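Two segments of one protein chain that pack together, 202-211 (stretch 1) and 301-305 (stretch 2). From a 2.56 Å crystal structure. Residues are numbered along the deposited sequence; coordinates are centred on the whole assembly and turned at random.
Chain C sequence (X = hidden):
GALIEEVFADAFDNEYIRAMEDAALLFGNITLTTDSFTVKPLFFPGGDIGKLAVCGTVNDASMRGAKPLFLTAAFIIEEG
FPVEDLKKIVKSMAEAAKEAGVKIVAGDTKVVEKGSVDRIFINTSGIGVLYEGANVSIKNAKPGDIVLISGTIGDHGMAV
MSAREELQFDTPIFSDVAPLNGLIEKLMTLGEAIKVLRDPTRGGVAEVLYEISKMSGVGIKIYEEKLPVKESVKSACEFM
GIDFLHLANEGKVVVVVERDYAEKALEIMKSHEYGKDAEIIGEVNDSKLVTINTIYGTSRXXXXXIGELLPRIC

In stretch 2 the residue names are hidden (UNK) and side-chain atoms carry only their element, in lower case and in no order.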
# COMPACT_ATOMS: atom_id res chain seq x y z
N ARG C 202 3.39 -0.60 -17.28
CA ARG C 202 2.53 -1.78 -17.13
C ARG C 202 1.93 -2.30 -18.44
O ARG C 202 1.00 -1.70 -18.99
CB ARG C 202 1.40 -1.50 -16.13
CG ARG C 202 0.44 -2.69 -15.91
CD ARG C 202 0.75 -3.47 -14.61
NE ARG C 202 -0.07 -4.68 -14.44
CZ ARG C 202 -1.41 -4.69 -14.29
NH1 ARG C 202 -2.11 -3.56 -14.31
NH2 ARG C 202 -2.04 -5.85 -14.15
N GLY C 203 2.46 -3.43 -18.92
CA GLY C 203 1.99 -4.04 -20.17
C GLY C 203 2.96 -3.86 -21.33
O GLY C 203 2.72 -4.35 -22.43
N GLY C 204 4.04 -3.11 -21.10
CA GLY C 204 5.08 -2.89 -22.10
C GLY C 204 4.69 -2.13 -23.36
O GLY C 204 3.70 -1.41 -23.40
N VAL C 205 5.51 -2.30 -24.39
CA VAL C 205 5.32 -1.63 -25.68
C VAL C 205 4.01 -2.06 -26.34
O VAL C 205 3.28 -1.22 -26.88
CB VAL C 205 6.52 -1.88 -26.62
CG1 VAL C 205 6.27 -1.32 -28.02
CG2 VAL C 205 7.80 -1.29 -26.02
N ALA C 206 3.72 -3.35 -26.28
CA ALA C 206 2.49 -3.91 -26.86
C ALA C 206 1.25 -3.12 -26.45
O ALA C 206 0.45 -2.73 -27.30
CB ALA C 206 2.35 -5.38 -26.48
N GLU C 207 1.12 -2.87 -25.14
CA GLU C 207 -0.05 -2.22 -24.56
C GLU C 207 -0.19 -0.78 -25.03
O GLU C 207 -1.28 -0.35 -25.39
CB GLU C 207 -0.00 -2.33 -23.04
CG GLU C 207 -1.22 -1.78 -22.31
CD GLU C 207 -2.51 -2.53 -22.61
OE1 GLU C 207 -2.49 -3.78 -22.76
OE2 GLU C 207 -3.55 -1.86 -22.69
N VAL C 208 0.93 -0.04 -25.04
CA VAL C 208 0.97 1.30 -25.59
C VAL C 208 0.43 1.35 -27.04
O VAL C 208 -0.44 2.17 -27.35
CB VAL C 208 2.41 1.89 -25.54
CG1 VAL C 208 2.55 3.14 -26.43
CG2 VAL C 208 2.82 2.20 -24.10
N LEU C 209 0.93 0.47 -27.91
CA LEU C 209 0.53 0.46 -29.31
C LEU C 209 -0.98 0.25 -29.44
O LEU C 209 -1.63 0.92 -30.24
CB LEU C 209 1.30 -0.59 -30.12
CG LEU C 209 2.84 -0.52 -30.17
CD1 LEU C 209 3.42 -1.70 -30.94
CD2 LEU C 209 3.37 0.80 -30.76
N TYR C 210 -1.52 -0.66 -28.63
CA TYR C 210 -2.96 -0.93 -28.59
C TYR C 210 -3.74 0.28 -28.09
O TYR C 210 -4.85 0.54 -28.56
CB TYR C 210 -3.26 -2.15 -27.72
CG TYR C 210 -3.28 -3.45 -28.49
CD1 TYR C 210 -4.42 -3.86 -29.18
CD2 TYR C 210 -2.15 -4.26 -28.54
CE1 TYR C 210 -4.44 -5.06 -29.89
CE2 TYR C 210 -2.17 -5.46 -29.25
CZ TYR C 210 -3.31 -5.85 -29.92
OH TYR C 210 -3.32 -7.03 -30.63
N GLU C 211 -3.17 1.00 -27.13
CA GLU C 211 -3.80 2.20 -26.60
C GLU C 211 -3.80 3.30 -27.65
O GLU C 211 -4.78 4.04 -27.77
CB GLU C 211 -3.10 2.67 -25.33
CG GLU C 211 -3.46 1.85 -24.09
CD GLU C 211 -2.41 1.91 -22.98
OE1 GLU C 211 -1.29 2.44 -23.21
OE2 GLU C 211 -2.72 1.43 -21.86
N UNK C 301 -0.36 -10.65 -35.91
CA UNK C 301 -0.90 -9.73 -34.90
C UNK C 301 -0.09 -9.81 -33.61
O UNK C 301 0.35 -10.89 -33.20
c UNK C 301 -2.41 -9.96 -34.61
c UNK C 301 -2.86 -11.51 -32.59
c UNK C 301 -2.69 -11.39 -34.11
c UNK C 301 -3.27 -9.64 -35.83
N UNK C 302 0.11 -8.66 -32.98
CA UNK C 302 0.73 -8.61 -31.67
C UNK C 302 -0.33 -8.98 -30.65
O UNK C 302 -1.42 -8.41 -30.66
c UNK C 302 1.91 -7.16 -29.98
c UNK C 302 1.31 -7.21 -31.38
c UNK C 302 2.36 -6.84 -32.43
N UNK C 303 -0.03 -9.96 -29.80
CA UNK C 303 -0.96 -10.40 -28.77
C UNK C 303 -0.98 -9.43 -27.60
O UNK C 303 0.05 -8.84 -27.27
o UNK C 303 -1.89 -13.16 -29.82
c UNK C 303 -0.74 -12.85 -29.41
c UNK C 303 -0.60 -11.81 -28.30
o UNK C 303 0.29 -13.37 -29.88
N UNK C 304 -2.15 -9.25 -26.99
CA UNK C 304 -2.29 -8.35 -25.84
C UNK C 304 -1.99 -9.05 -24.50
O UNK C 304 -2.51 -10.14 -24.25
c UNK C 304 -5.21 -6.03 -24.70
n UNK C 304 -5.57 -4.98 -25.65
c UNK C 304 -3.68 -7.70 -25.83
n UNK C 304 -6.81 -3.17 -26.38
c UNK C 304 -6.56 -4.09 -25.46
c UNK C 304 -3.78 -6.51 -24.89
n UNK C 304 -7.29 -4.13 -24.35
N UNK C 305 -1.14 -8.43 -23.64
CA UNK C 305 -0.76 -8.96 -22.31
C UNK C 305 -1.96 -9.33 -21.41
O UNK C 305 -2.13 -10.48 -21.00
c UNK C 305 0.56 -7.02 -22.82
c UNK C 305 -0.40 -7.20 -23.98
c UNK C 305 0.02 -7.79 -21.67

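Position 301 carries four side-chain carbons and no heteroatom, forked at the first, with one arm two carbons long; none touches stretch 1. This is isoleucine. The CA-to-CB bond of Ile301 points sideways and its CD1 comes no nearer to stretch 1 than 4.9 Å, at Tyr210 OH, so this contact asks little of it.

Position 302 has three side-chain carbons, one bearing the other two. A branch carbon lies near Ala206 CB and the forking carbon near Tyr210 CE2. That short fork is valine. The CA-to-CB bond of Val302 points toward the helix; CG1 lies 4.0 Å from Ala206 CB, and CB 4.4 Å from Tyr210 CE2. A compact, branched hydrocarbon suits this buried place, where it meets a methyl group and an aromatic ring. Its backbone serves as well: Tyr210 OH donates a very short hydrogen bond, 2.3 Å, to Val302 O, which lies at the ring edge, near its plane.

At position 303 there are two carbons, the second carrying two oxygens, and neither carbons nor oxygens touch stretch 1. This is aspartate. The CA-to-CB bond of Asp303 points away from stretch 1, leaving the carboxylate exposed, as suits a charged group. Its backbone faces the contact instead, with Asp303 O 4.2 Å from Ala206 CB.

Position 304 shows three carbons, a nitrogen, then a carbon bearing two more nitrogens. The first of these nitrogens lies over one face of the Tyr210 ring, and a chain carbon approaches Glu207 OE1. This is arginine. NH2 of Arg304 comes within 3.7 Å of Tyr210 CD1, and CG lies 3.7 Å from Glu207 OE1. The charges are complementary, but Arg304 NE is 4.4 Å from Glu207 OE1, which sits well out of the guanidinium plane; no N-H points at it, and the attraction is purely electrostatic.

Position 305 has three carbons closing a ring onto the backbone nitrogen; ring carbons pack on Gly203 O and Ala206 CB. This is proline. Pro305 CG lies 3.5 Å from Gly203 O, and CD 4.1 Å from Ala206 CB. The compact ring fits beside Gly203, whose backbone angles would jam a CB against the preceding carbonyl oxygen.

The contact thus pairs a segment without regular structure with a helix and the residues before it. Ala206, pointing toward stretch 2, meets Val302 and Pro305. Tyr210 reaches farther, holding Val302 O through its hydroxyl while Arg304 NE lies over one face of its ring. Together they bury 413 Å², summed over both sides.

Stretch 2 (301-305) IVDRP
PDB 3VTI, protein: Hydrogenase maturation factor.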